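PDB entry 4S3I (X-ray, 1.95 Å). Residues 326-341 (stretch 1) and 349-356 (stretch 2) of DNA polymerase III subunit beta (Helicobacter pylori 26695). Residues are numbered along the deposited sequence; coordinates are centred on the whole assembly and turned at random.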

# COMPACT_ATOMS: atom_id res chain seq x y z
N PHE A 326 19.56 -11.02 6.30
CA PHE A 326 19.40 -12.25 7.10
C PHE A 326 19.58 -11.93 8.58
O PHE A 326 18.82 -12.39 9.44
CB PHE A 326 20.41 -13.33 6.71
CG PHE A 326 20.25 -13.84 5.29
CD1 PHE A 326 19.18 -13.45 4.50
CD2 PHE A 326 21.19 -14.71 4.76
CE1 PHE A 326 19.05 -13.91 3.20
CE2 PHE A 326 21.06 -15.18 3.46
CZ PHE A 326 19.99 -14.78 2.68
N PHE A 327 20.60 -11.13 8.88
CA PHE A 327 20.89 -10.80 10.27
C PHE A 327 19.69 -10.07 10.86
O PHE A 327 19.25 -10.36 11.97
CB PHE A 327 22.14 -9.91 10.33
CG PHE A 327 22.91 -10.03 11.63
CD1 PHE A 327 22.43 -9.45 12.79
CD2 PHE A 327 24.12 -10.73 11.67
CE1 PHE A 327 23.15 -9.54 14.01
CE2 PHE A 327 24.84 -10.84 12.87
CZ PHE A 327 24.35 -10.24 14.05
N LEU A 328 19.15 -9.12 10.11
CA LEU A 328 18.00 -8.37 10.60
C LEU A 328 16.81 -9.29 10.83
O LEU A 328 16.13 -9.20 11.85
CB LEU A 328 17.60 -7.25 9.63
CG LEU A 328 18.47 -6.01 9.66
CD1 LEU A 328 18.05 -5.03 8.56
CD2 LEU A 328 18.38 -5.36 11.03
N GLU A 329 16.56 -10.19 9.88
CA GLU A 329 15.43 -11.08 10.04
C GLU A 329 15.62 -12.00 11.24
O GLU A 329 14.67 -12.28 11.96
CB GLU A 329 15.14 -11.85 8.74
CG GLU A 329 14.68 -10.91 7.62
CD GLU A 329 14.16 -11.63 6.37
OE1 GLU A 329 13.31 -11.05 5.67
OE2 GLU A 329 14.60 -12.76 6.08
N ALA A 330 16.85 -12.44 11.48
CA ALA A 330 17.10 -13.28 12.66
C ALA A 330 16.80 -12.51 13.95
O ALA A 330 16.27 -13.08 14.91
CB ALA A 330 18.53 -13.80 12.66
N LEU A 331 17.10 -11.22 13.96
CA LEU A 331 16.84 -10.41 15.15
C LEU A 331 15.33 -10.16 15.31
O LEU A 331 14.80 -10.18 16.42
CB LEU A 331 17.60 -9.08 15.09
CG LEU A 331 19.14 -9.17 15.11
CD1 LEU A 331 19.72 -7.77 15.08
CD2 LEU A 331 19.65 -9.95 16.36
N ASN A 332 14.65 -9.90 14.19
CA ASN A 332 13.19 -9.72 14.22
C ASN A 332 12.46 -10.91 14.85
O ASN A 332 11.40 -10.76 15.45
CB ASN A 332 12.65 -9.47 12.80
CG ASN A 332 13.15 -8.18 12.19
OD1 ASN A 332 13.58 -7.26 12.89
ND2 ASN A 332 13.10 -8.09 10.85
N ALA A 333 13.02 -12.10 14.70
CA ALA A 333 12.39 -13.32 15.21
C ALA A 333 12.57 -13.51 16.72
O ALA A 333 12.05 -14.48 17.28
CB ALA A 333 12.92 -14.51 14.47
N LEU A 334 13.31 -12.62 17.37
CA LEU A 334 13.62 -12.74 18.80
C LEU A 334 12.72 -11.91 19.68
O LEU A 334 12.43 -10.75 19.36
CB LEU A 334 15.06 -12.30 19.06
CG LEU A 334 16.10 -13.00 18.21
CD1 LEU A 334 17.47 -12.47 18.59
CD2 LEU A 334 16.02 -14.51 18.45
N GLY A 335 12.30 -12.45 20.82
CA GLY A 335 11.43 -11.72 21.73
C GLY A 335 12.11 -11.01 22.90
O GLY A 335 11.43 -10.42 23.73
N THR A 336 13.43 -11.06 22.96
CA THR A 336 14.16 -10.50 24.12
C THR A 336 14.87 -9.22 23.71
O THR A 336 15.11 -9.02 22.54
CB THR A 336 15.21 -11.48 24.63
OG1 THR A 336 15.97 -11.97 23.52
CG2 THR A 336 14.54 -12.67 25.34
N THR A 337 15.24 -8.38 24.68
CA THR A 337 15.90 -7.11 24.38
C THR A 337 17.36 -7.30 24.00
O THR A 337 17.99 -6.42 23.41
CB THR A 337 15.83 -6.16 25.56
OG1 THR A 337 16.68 -6.66 26.60
CG2 THR A 337 14.39 -6.07 26.08
N GLN A 338 17.92 -8.45 24.38
CA GLN A 338 19.29 -8.79 24.04
C GLN A 338 19.31 -10.08 23.26
O GLN A 338 18.35 -10.85 23.31
CB GLN A 338 20.14 -8.94 25.31
CG GLN A 338 20.20 -7.69 26.16
CD GLN A 338 21.12 -7.85 27.36
OE1 GLN A 338 20.81 -8.57 28.31
NE2 GLN A 338 22.28 -7.19 27.30
N PHE A 339 20.39 -10.32 22.53
CA PHE A 339 20.52 -11.56 21.81
C PHE A 339 21.91 -12.14 22.03
O PHE A 339 22.84 -11.44 22.45
CB PHE A 339 20.23 -11.39 20.30
CG PHE A 339 21.30 -10.63 19.54
CD1 PHE A 339 21.31 -9.23 19.54
CD2 PHE A 339 22.26 -11.30 18.79
CE1 PHE A 339 22.28 -8.52 18.83
CE2 PHE A 339 23.23 -10.61 18.07
CZ PHE A 339 23.24 -9.19 18.09
N VAL A 340 22.05 -13.42 21.73
CA VAL A 340 23.33 -14.07 21.81
C VAL A 340 23.78 -14.45 20.43
O VAL A 340 23.03 -15.08 19.66
CB VAL A 340 23.28 -15.30 22.72
CG1 VAL A 340 24.62 -16.03 22.69
CG2 VAL A 340 22.92 -14.87 24.14
N LEU A 341 25.00 -14.04 20.11
CA LEU A 341 25.61 -14.40 18.84
C LEU A 341 26.67 -15.45 19.14
O LEU A 341 27.64 -15.17 19.86
CB LEU A 341 26.26 -13.16 18.23
CG LEU A 341 27.17 -13.41 17.03
CD1 LEU A 341 26.35 -13.92 15.88
CD2 LEU A 341 27.91 -12.13 16.61
N PRO A 349 29.51 -21.18 9.93
CA PRO A 349 28.14 -20.80 10.29
C PRO A 349 28.05 -20.27 11.71
O PRO A 349 28.73 -20.80 12.61
CB PRO A 349 27.38 -22.12 10.18
CG PRO A 349 28.12 -22.90 9.13
CD PRO A 349 29.57 -22.50 9.27
N PHE A 350 27.23 -19.25 11.93
CA PHE A 350 27.04 -18.74 13.27
C PHE A 350 25.56 -18.70 13.63
O PHE A 350 24.70 -18.75 12.76
CB PHE A 350 27.64 -17.34 13.41
CG PHE A 350 27.05 -16.31 12.48
CD1 PHE A 350 25.99 -15.50 12.89
CD2 PHE A 350 27.57 -16.14 11.21
CE1 PHE A 350 25.46 -14.53 12.02
CE2 PHE A 350 27.05 -15.18 10.34
CZ PHE A 350 26.00 -14.38 10.75
N LEU A 351 25.29 -18.57 14.92
CA LEU A 351 23.94 -18.73 15.43
C LEU A 351 23.47 -17.45 16.09
O LEU A 351 24.25 -16.78 16.77
CB LEU A 351 23.91 -19.88 16.46
CG LEU A 351 22.54 -20.39 16.92
CD1 LEU A 351 21.91 -21.24 15.83
CD2 LEU A 351 22.61 -21.17 18.23
N ILE A 352 22.21 -17.10 15.88
CA ILE A 352 21.58 -15.99 16.59
C ILE A 352 20.39 -16.53 17.36
O ILE A 352 19.57 -17.24 16.79
CB ILE A 352 21.14 -14.87 15.60
CG1 ILE A 352 22.37 -14.15 15.05
CG2 ILE A 352 20.21 -13.86 16.28
CD1 ILE A 352 22.06 -13.20 13.91
N GLN A 353 20.31 -16.22 18.65
CA GLN A 353 19.18 -16.69 19.44
C GLN A 353 18.89 -15.75 20.59
O GLN A 353 19.68 -14.82 20.86
CB GLN A 353 19.42 -18.13 19.94
CG GLN A 353 20.50 -18.26 20.99
CD GLN A 353 20.85 -19.72 21.30
OE1 GLN A 353 21.72 -19.99 22.12
NE2 GLN A 353 20.16 -20.66 20.64
N GLU A 354 17.76 -15.95 21.26
CA GLU A 354 17.38 -15.08 22.36
C GLU A 354 18.39 -15.22 23.48
O GLU A 354 19.07 -16.25 23.61
CB GLU A 354 15.98 -15.42 22.89
CG GLU A 354 14.84 -15.24 21.90
CD GLU A 354 13.46 -15.28 22.54
OE1 GLU A 354 13.36 -15.55 23.76
OE2 GLU A 354 12.46 -15.01 21.84
N SER A 355 18.48 -14.19 24.30
CA SER A 355 19.17 -14.31 25.57
C SER A 355 18.32 -15.27 26.39
O SER A 355 17.08 -15.25 26.28
CB SER A 355 19.25 -12.93 26.23
OG SER A 355 19.97 -12.97 27.44
N LEU A 356 18.95 -16.11 27.21
CA LEU A 356 18.22 -17.09 28.03
C LEU A 356 17.30 -18.01 27.19
O LEU A 356 16.19 -18.32 27.63
CB LEU A 356 17.36 -16.40 29.10
CG LEU A 356 17.97 -15.38 30.06
CD1 LEU A 356 16.93 -14.96 31.10
CD2 LEU A 356 19.20 -15.94 30.74
O HOH W 1 16.76 -15.96 15.16
O HOH W 2 11.92 -16.00 19.28

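Strand 338-341 runs antiparallel to strand 350-354, and the helix 326-332 that precedes it packs over the same partner; together the two stretches bury 724 Å². The backbone pairing centres on Val340 and Gln353, whose peptide groups satisfy each other: Val340 N donates to Gln353 O (2.9 Å, nearly linear at 176°) and Gln353 N donates to Val340 O (3.1 Å). Val340 O also receives a CA-H contact from Ile352 CA (3.5 Å), and Leu341 CA approaches Leu351 O at 3.4 Å in the same manner. Just past the end of strand 350-354, Ser355 N donates a weak hydrogen bond to Gln338 O (3.5 Å). That carbonyl has a shorter donor in its own stretch, Thr336 OG1 (2.6 Å), with the threonine in the p rotamer.

In the turn after the helix, Gly335 N donates to Glu354 OE2 (2.8 Å, 156°), so a buried carboxylate meets a free backbone NH. A side chain on Gly335 would be crowded here, since an ideal CB would lie 3.1 Å from Glu354 OE2. Water 2 lies 2.5 Å from Ala333 O and 2.8 Å from Glu354 OE2, linking the turn to the same carboxylate. Water 1 donates to Ala330 O (2.9 Å) and weakly to Ile352 O (3.5 Å), joining helix to strand. The side-chain amide of Gln353 is satisfied elsewhere in the structure, outside the two stretches.

Ile352 anchors the apolar side. Its CD1 sits over one face of the Phe327 ring, 3.6 Å from the centroid, and 3.8 Å from Ala330 CB, a small methyl that points toward the strand. Its CG2 meets Leu334 CD1 (3.8 Å) and Leu331 CD2 (4.0 Å). Leu341, on the same sheet face as Ile352, extends CD1 to Phe350 CD1 (3.4 Å), completing a hydrocarbon cluster without polar side-chain atoms to satisfy.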